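Local structure of Bd3459 (Bdellovibrio bacteriovorus, 5CEC) at residues V39-M44 with V382-D387; L78-R83 with W261-T266; F145-L150 with A176-S181. The protein probably cleaves D-alanine-containing peptide cross-links of bacterial cell walls as a serine peptidase of the S13 family, and is bound by an ankyrin-repeat immunity protein. The protein carries 1 engineered substitution. All coordinates share one frame; numbering follows the deposited sequence. Where two conformers were deposited one is given.

Interaction 1 of 3, residues V39-M44 with V382-D387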
loop_
_atom_site.group_PDB
_atom_site.type_symbol
_atom_site.label_atom_id
_atom_site.label_comp_id
_atom_site.label_asym_id
_atom_site.label_seq_id
_atom_site.Cartn_x
_atom_site.Cartn_y
_atom_site.Cartn_z
ATOM N N VAL A 39 1.023 6.032 21.861
ATOM C CA VAL A 39 1.906 6.324 20.754
ATOM C C VAL A 39 3.144 7.044 21.260
ATOM O O VAL A 39 3.023 8.024 21.988
ATOM C CB VAL A 39 1.174 7.167 19.704
ATOM C CG1 VAL A 39 2.098 7.630 18.596
ATOM C CG2 VAL A 39 -0.018 6.358 19.187
ATOM N N TYR A 40 4.319 6.531 20.883
ATOM C CA TYR A 40 5.574 7.268 21.062
ATOM C C TYR A 40 6.577 6.784 20.059
ATOM O O TYR A 40 6.401 5.737 19.457
ATOM C CB TYR A 40 6.154 7.186 22.474
ATOM C CG TYR A 40 6.182 5.823 23.052
ATOM C CD1 TYR A 40 7.189 4.876 22.709
ATOM C CD2 TYR A 40 5.216 5.451 23.958
ATOM C CE1 TYR A 40 7.172 3.594 23.291
ATOM C CE2 TYR A 40 5.209 4.202 24.507
ATOM C CZ TYR A 40 6.163 3.277 24.176
ATOM O OH TYR A 40 6.088 2.031 24.744
ATOM N N LEU A 41 7.623 7.577 19.870
ATOM C CA LEU A 41 8.688 7.256 18.947
ATOM C C LEU A 41 9.553 6.117 19.472
ATOM O O LEU A 41 9.969 6.125 20.614
ATOM C CB LEU A 41 9.542 8.488 18.712
ATOM C CG LEU A 41 10.658 8.344 17.682
ATOM C CD1 LEU A 41 10.155 8.067 16.263
ATOM C CD2 LEU A 41 11.508 9.603 17.716
ATOM N N ASN A 42 9.824 5.132 18.615
ATOM C CA ASN A 42 10.890 4.159 18.879
ATOM C C ASN A 42 12.209 4.751 18.403
ATOM O O ASN A 42 13.130 4.915 19.187
ATOM C CB ASN A 42 10.609 2.828 18.182
ATOM C CG ASN A 42 9.583 1.991 18.900
ATOM O OD1 ASN A 42 9.433 2.105 20.116
ATOM N ND2 ASN A 42 8.847 1.147 18.142
ATOM N N SER A 43 12.298 5.083 17.117
ATOM C CA SER A 43 13.483 5.752 16.581
ATOM C C SER A 43 13.212 6.449 15.271
ATOM O O SER A 43 12.426 5.968 14.475
ATOM C CB SER A 43 14.630 4.745 16.384
ATOM O OG SER A 43 15.839 5.363 16.015
ATOM N N MET A 44 13.925 7.559 15.045
ATOM C CA MET A 44 13.988 8.219 13.745
ATOM C C MET A 44 15.420 8.493 13.404
ATOM O O MET A 44 16.220 8.927 14.243
ATOM C CB MET A 44 13.193 9.537 13.735
ATOM C CG MET A 44 13.243 10.275 12.415
ATOM S SD MET A 44 12.120 11.680 12.377
ATOM C CE MET A 44 12.346 12.239 10.694
ATOM N N VAL A 382 11.231 6.439 10.061
ATOM C CA VAL A 382 10.550 6.748 11.329
ATOM C C VAL A 382 9.844 5.498 11.816
ATOM O O VAL A 382 9.009 4.942 11.091
ATOM C CB VAL A 382 9.498 7.881 11.184
ATOM C CG1 VAL A 382 8.989 8.317 12.548
ATOM C CG2 VAL A 382 10.046 9.065 10.409
ATOM N N LEU A 383 10.213 5.063 13.027
ATOM C CA LEU A 383 9.680 3.845 13.618
ATOM C C LEU A 383 8.920 4.267 14.866
ATOM O O LEU A 383 9.534 4.680 15.843
ATOM C CB LEU A 383 10.784 2.849 13.948
ATOM C CG LEU A 383 11.735 2.516 12.797
ATOM C CD1 LEU A 383 12.823 1.572 13.287
ATOM C CD2 LEU A 383 11.028 1.926 11.613
ATOM N N MET A 384 7.581 4.215 14.825
ATOM C CA MET A 384 6.744 4.550 15.992
ATOM C C MET A 384 6.272 3.289 16.649
ATOM O O MET A 384 6.050 2.277 16.000
ATOM C CB MET A 384 5.512 5.354 15.617
ATOM C CG MET A 384 5.760 6.646 14.873
ATOM S SD MET A 384 6.577 7.922 15.849
ATOM C CE MET A 384 5.363 8.238 17.105
ATOM N N HIS A 385 6.080 3.423 17.950
ATOM C CA HIS A 385 5.375 2.463 18.759
ATOM C C HIS A 385 3.880 2.813 18.848
ATOM O O HIS A 385 3.521 3.964 19.015
ATOM C CB HIS A 385 5.964 2.466 20.172
ATOM C CG HIS A 385 5.132 1.701 21.107
ATOM N ND1 HIS A 385 5.173 0.331 21.158
ATOM C CD2 HIS A 385 4.098 2.092 21.894
ATOM C CE1 HIS A 385 4.207 -0.091 21.969
ATOM N NE2 HIS A 385 3.551 0.959 22.416
ATOM N N THR A 386 3.034 1.787 18.717
ATOM C CA THR A 386 1.593 1.873 18.938
ATOM C C THR A 386 1.144 0.719 19.795
ATOM O O THR A 386 1.885 -0.264 19.957
ATOM C CB THR A 386 0.803 1.847 17.606
ATOM O OG1 THR A 386 1.137 0.701 16.826
ATOM C CG2 THR A 386 1.133 3.061 16.738
ATOM N N ASP A 387 -0.088 0.806 20.303
ATOM C CA ASP A 387 -0.748 -0.350 20.957
ATOM C C ASP A 387 -2.154 -0.472 20.356
ATOM O O ASP A 387 -3.182 -0.211 20.993
ATOM C CB ASP A 387 -0.796 -0.219 22.482
ATOM C CG ASP A 387 0.590 -0.067 23.125
ATOM O OD1 ASP A 387 1.293 -1.078 23.323
ATOM O OD2 ASP A 387 0.971 1.086 23.470
HETATM O O HOH W 1 8.512 0.572 15.251
HETATM O O HOH W 2 6.868 -0.806 19.163
#

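Interaction 2 of 3, residues L78-R83 with W261-T266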
loop_
_atom_site.group_PDB
_atom_site.type_symbol
_atom_site.label_atom_id
_atom_site.label_comp_id
_atom_site.label_asym_id
_atom_site.label_seq_id
_atom_site.Cartn_x
_atom_site.Cartn_y
_atom_site.Cartn_z
ATOM N N LEU A 78 14.902 -4.262 -2.319
ATOM C CA LEU A 78 16.364 -4.239 -2.526
ATOM C C LEU A 78 16.856 -5.639 -2.911
ATOM O O LEU A 78 17.634 -5.793 -3.863
ATOM C CB LEU A 78 17.056 -3.792 -1.246
ATOM C CG LEU A 78 18.573 -3.943 -1.248
ATOM C CD1 LEU A 78 19.241 -3.143 -2.364
ATOM C CD2 LEU A 78 19.163 -3.562 0.089
ATOM N N TRP A 79 16.433 -6.656 -2.158
ATOM C CA TRP A 79 16.897 -8.023 -2.413
ATOM C C TRP A 79 16.558 -8.419 -3.857
ATOM O O TRP A 79 17.422 -8.927 -4.583
ATOM C CB TRP A 79 16.282 -9.011 -1.414
ATOM C CG TRP A 79 16.852 -10.363 -1.428
ATOM C CD1 TRP A 79 18.086 -10.756 -1.915
ATOM C CD2 TRP A 79 16.281 -11.521 -0.837
ATOM N NE1 TRP A 79 18.286 -12.083 -1.678
ATOM C CE2 TRP A 79 17.193 -12.580 -1.024
ATOM C CE3 TRP A 79 15.069 -11.785 -0.192
ATOM C CZ2 TRP A 79 16.952 -13.835 -0.552
ATOM C CZ3 TRP A 79 14.838 -13.057 0.248
ATOM C CH2 TRP A 79 15.755 -14.065 0.041
ATOM N N ALA A 80 15.310 -8.180 -4.278
ATOM C CA ALA A 80 14.884 -8.544 -5.620
ATOM C C ALA A 80 15.662 -7.739 -6.696
ATOM O O ALA A 80 16.022 -8.282 -7.745
ATOM C CB ALA A 80 13.380 -8.380 -5.758
ATOM N N VAL A 81 15.815 -6.428 -6.485
ATOM C CA VAL A 81 16.558 -5.594 -7.444
ATOM C C VAL A 81 17.980 -6.108 -7.609
ATOM O O VAL A 81 18.491 -6.201 -8.713
ATOM C CB VAL A 81 16.524 -4.104 -7.042
ATOM C CG1 VAL A 81 17.556 -3.255 -7.796
ATOM C CG2 VAL A 81 15.124 -3.554 -7.217
ATOM N N ASP A 82 18.613 -6.456 -6.500
ATOM C CA ASP A 82 20.003 -6.981 -6.537
ATOM C C ASP A 82 20.073 -8.374 -7.177
ATOM O O ASP A 82 20.987 -8.655 -7.951
ATOM C CB ASP A 82 20.607 -7.007 -5.126
ATOM C CG ASP A 82 21.258 -5.703 -4.735
ATOM O OD1 ASP A 82 21.321 -4.746 -5.570
ATOM O OD2 ASP A 82 21.736 -5.656 -3.585
ATOM N N ARG A 83 19.144 -9.261 -6.852
ATOM C CA ARG A 83 19.217 -10.631 -7.343
ATOM C C ARG A 83 18.757 -10.756 -8.799
ATOM O O ARG A 83 19.288 -11.586 -9.544
ATOM C CB ARG A 83 18.351 -11.549 -6.498
ATOM C CG ARG A 83 19.017 -12.052 -5.259
ATOM C CD ARG A 83 19.956 -13.225 -5.598
ATOM N NE ARG A 83 19.202 -14.391 -6.085
ATOM C CZ ARG A 83 18.516 -15.252 -5.331
ATOM N NH1 ARG A 83 18.540 -15.179 -4.002
ATOM N NH2 ARG A 83 17.811 -16.221 -5.909
ATOM N N TRP A 261 10.007 -15.709 -0.932
ATOM C CA TRP A 261 10.123 -17.152 -1.076
ATOM C C TRP A 261 10.835 -17.547 -2.360
ATOM O O TRP A 261 11.689 -18.441 -2.361
ATOM C CB TRP A 261 8.753 -17.816 -1.020
ATOM C CG TRP A 261 8.046 -17.638 0.277
ATOM C CD1 TRP A 261 8.590 -17.546 1.530
ATOM C CD2 TRP A 261 6.630 -17.526 0.454
ATOM N NE1 TRP A 261 7.594 -17.413 2.474
ATOM C CE2 TRP A 261 6.387 -17.360 1.831
ATOM C CE3 TRP A 261 5.535 -17.534 -0.419
ATOM C CZ2 TRP A 261 5.101 -17.228 2.343
ATOM C CZ3 TRP A 261 4.253 -17.364 0.111
ATOM C CH2 TRP A 261 4.058 -17.230 1.471
ATOM N N ASN A 262 10.525 -16.858 -3.452
ATOM C CA ASN A 262 11.207 -17.117 -4.723
ATOM C C ASN A 262 12.725 -17.012 -4.610
ATOM O O ASN A 262 13.417 -17.762 -5.264
ATOM C CB ASN A 262 10.783 -16.117 -5.812
ATOM C CG ASN A 262 9.403 -16.371 -6.389
ATOM O OD1 ASN A 262 8.716 -17.347 -6.054
ATOM N ND2 ASN A 262 9.015 -15.488 -7.287
ATOM N N LEU A 263 13.201 -16.032 -3.862
ATOM C CA LEU A 263 14.619 -15.772 -3.729
ATOM C C LEU A 263 15.305 -16.680 -2.688
ATOM O O LEU A 263 16.523 -16.599 -2.512
ATOM C CB LEU A 263 14.849 -14.296 -3.430
ATOM C CG LEU A 263 14.349 -13.326 -4.506
ATOM C CD1 LEU A 263 14.399 -11.875 -4.053
ATOM C CD2 LEU A 263 15.190 -13.464 -5.764
ATOM N N GLY A 264 14.533 -17.575 -2.056
ATOM C CA GLY A 264 15.079 -18.608 -1.155
ATOM C C GLY A 264 14.627 -18.535 0.293
ATOM O O GLY A 264 15.085 -19.315 1.140
ATOM N N GLY A 265 13.735 -17.597 0.603
ATOM C CA GLY A 265 13.193 -17.495 1.943
ATOM C C GLY A 265 14.216 -17.016 2.965
ATOM O O GLY A 265 15.252 -16.398 2.633
ATOM N N THR A 266 13.931 -17.312 4.226
ATOM C CA THR A 266 14.688 -16.728 5.331
ATOM C C THR A 266 16.149 -17.135 5.346
ATOM O O THR A 266 17.011 -16.290 5.590
ATOM C CB THR A 266 14.006 -17.055 6.661
ATOM O OG1 THR A 266 12.681 -16.488 6.635
ATOM C CG2 THR A 266 14.792 -16.490 7.871
HETATM O O HOH W 3 16.165 -18.589 -5.316
#

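Interaction 3 of 3, residues F145-L150 with A176-S181. With SO4 (sulfate ion), chain E.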
loop_
_atom_site.group_PDB
_atom_site.type_symbol
_atom_site.label_atom_id
_atom_site.label_comp_id
_atom_site.label_asym_id
_atom_site.label_seq_id
_atom_site.Cartn_x
_atom_site.Cartn_y
_atom_site.Cartn_z
ATOM N N PHE A 145 4.152 -22.421 -11.671
ATOM C CA PHE A 145 3.033 -21.601 -12.122
ATOM C C PHE A 145 2.219 -21.203 -10.904
ATOM O O PHE A 145 1.404 -21.975 -10.400
ATOM C CB PHE A 145 2.164 -22.326 -13.143
ATOM C CG PHE A 145 0.978 -21.509 -13.603
ATOM C CD1 PHE A 145 1.158 -20.217 -14.087
ATOM C CD2 PHE A 145 -0.326 -22.005 -13.466
ATOM C CE1 PHE A 145 0.058 -19.458 -14.489
ATOM C CE2 PHE A 145 -1.416 -21.254 -13.869
ATOM C CZ PHE A 145 -1.235 -19.979 -14.365
ATOM N N LEU A 146 2.513 -20.018 -10.400
ATOM C CA LEU A 146 1.813 -19.461 -9.258
ATOM C C LEU A 146 0.647 -18.661 -9.773
ATOM O O LEU A 146 0.806 -17.798 -10.633
ATOM C CB LEU A 146 2.718 -18.612 -8.401
ATOM C CG LEU A 146 4.046 -19.261 -8.006
ATOM C CD1 LEU A 146 4.932 -18.253 -7.276
ATOM C CD2 LEU A 146 3.831 -20.531 -7.180
ATOM N N LEU A 147 -0.544 -19.009 -9.321
ATOM C CA LEU A 147 -1.779 -18.357 -9.738
ATOM C C LEU A 147 -2.615 -18.099 -8.506
ATOM O O LEU A 147 -2.989 -19.059 -7.779
ATOM C CB LEU A 147 -2.555 -19.231 -10.715
ATOM C CG LEU A 147 -3.896 -18.695 -11.175
ATOM C CD1 LEU A 147 -3.721 -17.460 -12.048
ATOM C CD2 LEU A 147 -4.649 -19.773 -11.931
ATOM N N ALA A 148 -2.885 -16.821 -8.241
ATOM C CA ALA A 148 -3.737 -16.392 -7.118
ATOM C C ALA A 148 -4.659 -15.353 -7.693
ATOM O O ALA A 148 -4.243 -14.235 -7.983
ATOM C CB ALA A 148 -2.915 -15.786 -6.002
ATOM N N TRP A 149 -5.925 -15.706 -7.852
ATOM C CA TRP A 149 -6.822 -14.846 -8.564
ATOM C C TRP A 149 -6.856 -13.423 -8.027
ATOM O O TRP A 149 -6.797 -12.452 -8.800
ATOM C CB TRP A 149 -8.227 -15.447 -8.569
ATOM C CG TRP A 149 -9.117 -14.914 -9.604
ATOM C CD1 TRP A 149 -10.245 -14.166 -9.420
ATOM C CD2 TRP A 149 -8.987 -15.093 -11.010
ATOM N NE1 TRP A 149 -10.814 -13.858 -10.635
ATOM C CE2 TRP A 149 -10.075 -14.431 -11.627
ATOM C CE3 TRP A 149 -8.079 -15.769 -11.822
ATOM C CZ2 TRP A 149 -10.251 -14.403 -13.015
ATOM C CZ3 TRP A 149 -8.270 -15.746 -13.194
ATOM C CH2 TRP A 149 -9.342 -15.073 -13.776
ATOM N N LEU A 150 -6.916 -13.303 -6.700
ATOM C CA LEU A 150 -7.032 -12.009 -6.026
ATOM C C LEU A 150 -5.655 -11.402 -5.651
ATOM O O LEU A 150 -5.567 -10.557 -4.754
ATOM C CB LEU A 150 -7.971 -12.112 -4.809
ATOM C CG LEU A 150 -9.389 -12.565 -5.136
ATOM C CD1 LEU A 150 -10.183 -12.663 -3.846
ATOM C CD2 LEU A 150 -10.100 -11.664 -6.136
ATOM N N ALA A 176 -7.807 -25.788 -8.973
ATOM C CA ALA A 176 -9.108 -25.272 -8.650
ATOM C C ALA A 176 -9.338 -23.859 -9.162
ATOM O O ALA A 176 -10.415 -23.562 -9.647
ATOM C CB ALA A 176 -9.377 -25.343 -7.158
ATOM N N THR A 177 -8.333 -22.995 -9.051
ATOM C CA THR A 177 -8.453 -21.639 -9.551
ATOM C C THR A 177 -8.515 -21.618 -11.087
ATOM O O THR A 177 -9.283 -20.852 -11.668
ATOM C CB THR A 177 -7.263 -20.787 -9.057
ATOM O OG1 THR A 177 -7.223 -20.839 -7.629
ATOM C CG2 THR A 177 -7.362 -19.337 -9.531
ATOM N N LEU A 178 -7.721 -22.470 -11.738
ATOM C CA LEU A 178 -7.806 -22.604 -13.184
ATOM C C LEU A 178 -9.203 -23.042 -13.605
ATOM O O LEU A 178 -9.762 -22.495 -14.531
ATOM C CB LEU A 178 -6.756 -23.563 -13.717
ATOM C CG LEU A 178 -5.317 -23.025 -13.820
ATOM C CD1 LEU A 178 -4.352 -24.166 -14.099
ATOM C CD2 LEU A 178 -5.218 -21.938 -14.884
ATOM N N THR A 179 -9.787 -23.982 -12.870
ATOM C CA THR A 179 -11.078 -24.531 -13.215
ATOM C C THR A 179 -12.189 -23.518 -12.963
ATOM O O THR A 179 -13.075 -23.356 -13.803
ATOM C CB THR A 179 -11.338 -25.803 -12.411
ATOM O OG1 THR A 179 -10.331 -26.786 -12.692
ATOM C CG2 THR A 179 -12.729 -26.418 -12.663
ATOM N N SER A 180 -12.142 -22.812 -11.837
ATOM C CA SER A 180 -13.287 -21.993 -11.437
ATOM C C SER A 180 -13.184 -20.543 -11.871
ATOM O O SER A 180 -14.187 -19.854 -11.914
ATOM C CB SER A 180 -13.495 -22.094 -9.930
ATOM O OG SER A 180 -13.874 -23.417 -9.594
ATOM N N SER A 181 -11.971 -20.089 -12.215
ATOM C CA SER A 181 -11.749 -18.698 -12.581
ATOM C C SER A 181 -11.132 -18.523 -13.960
ATOM O O SER A 181 -11.668 -17.792 -14.782
ATOM C CB SER A 181 -10.870 -18.007 -11.527
ATOM O OG SER A 181 -11.547 -17.960 -10.287
HETATM S S SO4 E . -15.031 -13.011 -10.816
HETATM O O1 SO4 E . -14.978 -11.545 -10.568
HETATM O O2 SO4 E . -15.994 -13.669 -9.912
HETATM O O3 SO4 E . -13.699 -13.634 -10.844
HETATM O O4 SO4 E . -15.550 -13.279 -12.210
HETATM O O HOH W 4 -6.975 -17.986 -6.303
#

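Interaction 1 of 3, residues V39-M44 with V382-D387
A classic beta bulge interrupts the antiparallel pairing of strand 40-48 with strand 376-385, neighbours in the antiparallel sheet of the penicillin-binding-protein fold. L383 O accepts from two successive amides in its carbonyl plane, N42 N at 2.8 Å and S43 N at 3.1 Å, while L383 N gives its hydrogen to S43 O, nearly along the C=O axis. Beyond the bulge Y40 and H385 form a hydrogen-bonded pair: H385 N reaches Y40 O at 2.8 Å, and Y40 N donates back to H385 O in a longer bond from above the carbonyl plane. Y40 takes the crowded first torsion, CG between backbone N and carbonyl carbon (chi1 46°). This lays its ring over one face of the H385 imidazole, an offset stack with planes 16° apart; H385 CD2 lies 3.3 Å from Y40 CZ. The imidazole is fixed at both nitrogens. H385 NE2 donates to D387 OD2 at 2.8 Å, near the ring plane but from above the carboxylate plane. D387 OD1 is salt-bridged to K363 and OD2 also accepts from M38 N; the lysine would be expected to weaken the carboxylate's pull on the imidazole charge. ND1 shares a water with N42 ND2, and the same amide nitrogen reaches M384 O through a second water. M384, bent at chi2 and chi3 beside helix 394-411, sets CE against Y40 C (3.5 Å) and V39 CG1 (3.6 Å), and SD meets L41 CD1. An N-terminal strand paired with the sheet's last in sequence, 376-385, here between 40-48 and 364-373, is typical of the serine beta-lactamase and penicillin-binding-protein fold.

Interaction 2 of 3, residues L78-R83 with W261-T266
W79 holds CG anti to its backbone N (chi1 -170°), which carries the indole out from helix 72-84, and L263 places CG anti to its own carbonyl carbon (chi1 -61°), so the two side chains meet tip to tip. L263 CB sits over the six-membered ring of W79, 3.6 Å from the centroid, in a CH-pi contact. L263 CD1 covers the inner part of the indole, 3.7 Å from W79 CD2, and also rests on A80 CA. Its CD2 turns to R83 and lies over the centre of the guanidinium face. L263 is thus clasped between an aromatic face and a planar cation. The backbone of this leucine belongs to a Schellman motif that ends helix 253-262: G264, at positive phi, comes next, and helix 265-277 follows, so helix 72-84 packs against the junction of two consecutive helices. R83, bent at chi2 and chi3, folds back to bring NH1 to L263 O at 2.9 Å, on a lone pair in the carbonyl plane and nearly in the plane of the guanidinium. NH2 continues the grip through a water that donates to N262 O, so the arginine reaches one carbonyl directly and the preceding one through water. At the far rim of the indole, W79 CH2 approaches G265 O at 3.5 Å. From helix 265-277, Y272 stacks on W79 and F269 meets it edge-to-face.

Interaction 3 of 3, residues F145-L150 with A176-S181
W149 stands in the irregular loop that joins strand 135-141 to helix 167-182, and its side chain lies across that helix where the helix widens into a pi-type turn at 178-181. With CG anti to the backbone N (chi1 -161°), W149 CB passes 4.1 Å from T177 CG2, and the indole then continues along the helix to S181. CG and CD2 come next to S181, W149 CD2 lying 3.5 Å from S181 CB. S181 CB sits 3.4 Å above the ring plane and over its centre, a CH-pi contact close to the normal of the six-membered ring. Farther out, CZ3 still faces S181 CB, while W149 CH2 ends near S181 O at 3.7 Å. On the pyrrole side NE1 donates to a sulfate, probably from the crystallisation liquor, which R118 also binds. R118 and S121 of helix 118-130 also touch W149.

Two residues back along the loop, L147 also points to the helix. L147 CD2 inserts between T177 CG2 and L178 CD2, 3.6 Å from the former and 3.7 Å from the latter, making a small apolar junction on the helix face. L178 leans on to F145, whose CE2 meets L178 CD2 at the edge of the ring, near its plane; F116 packs edge-to-face with the same phenyl. The polar side of T177 points to its own helix, OG1 bonding to I173 O. A water accepts from W149 N at 2.9 Å and lies 3.2 Å from T177 OG1.

In the fold
The three contacts are spread across the chain, with interactions 1 and 3 on opposite sides of its centre. Interaction 2 is the most central, its centre about 12 Å from that of the chain, against about 19 Å for interaction 3 and 25 Å for interaction 1. Interaction 1 joins two strands by backbone hydrogen bonds, adding a stacked pair of rings at a partly exposed end. Interaction 2 joins helices, using one leucine and an arginine that reaches L263 O, and N262 O through water. Interaction 3 sets a loop on a helix through apolar and CH-pi contacts, while a water and a sulfate take the W149 N and NE1 hydrogens. Interactions 2 and 3 both meet helix 253-262, L146 packing on N262.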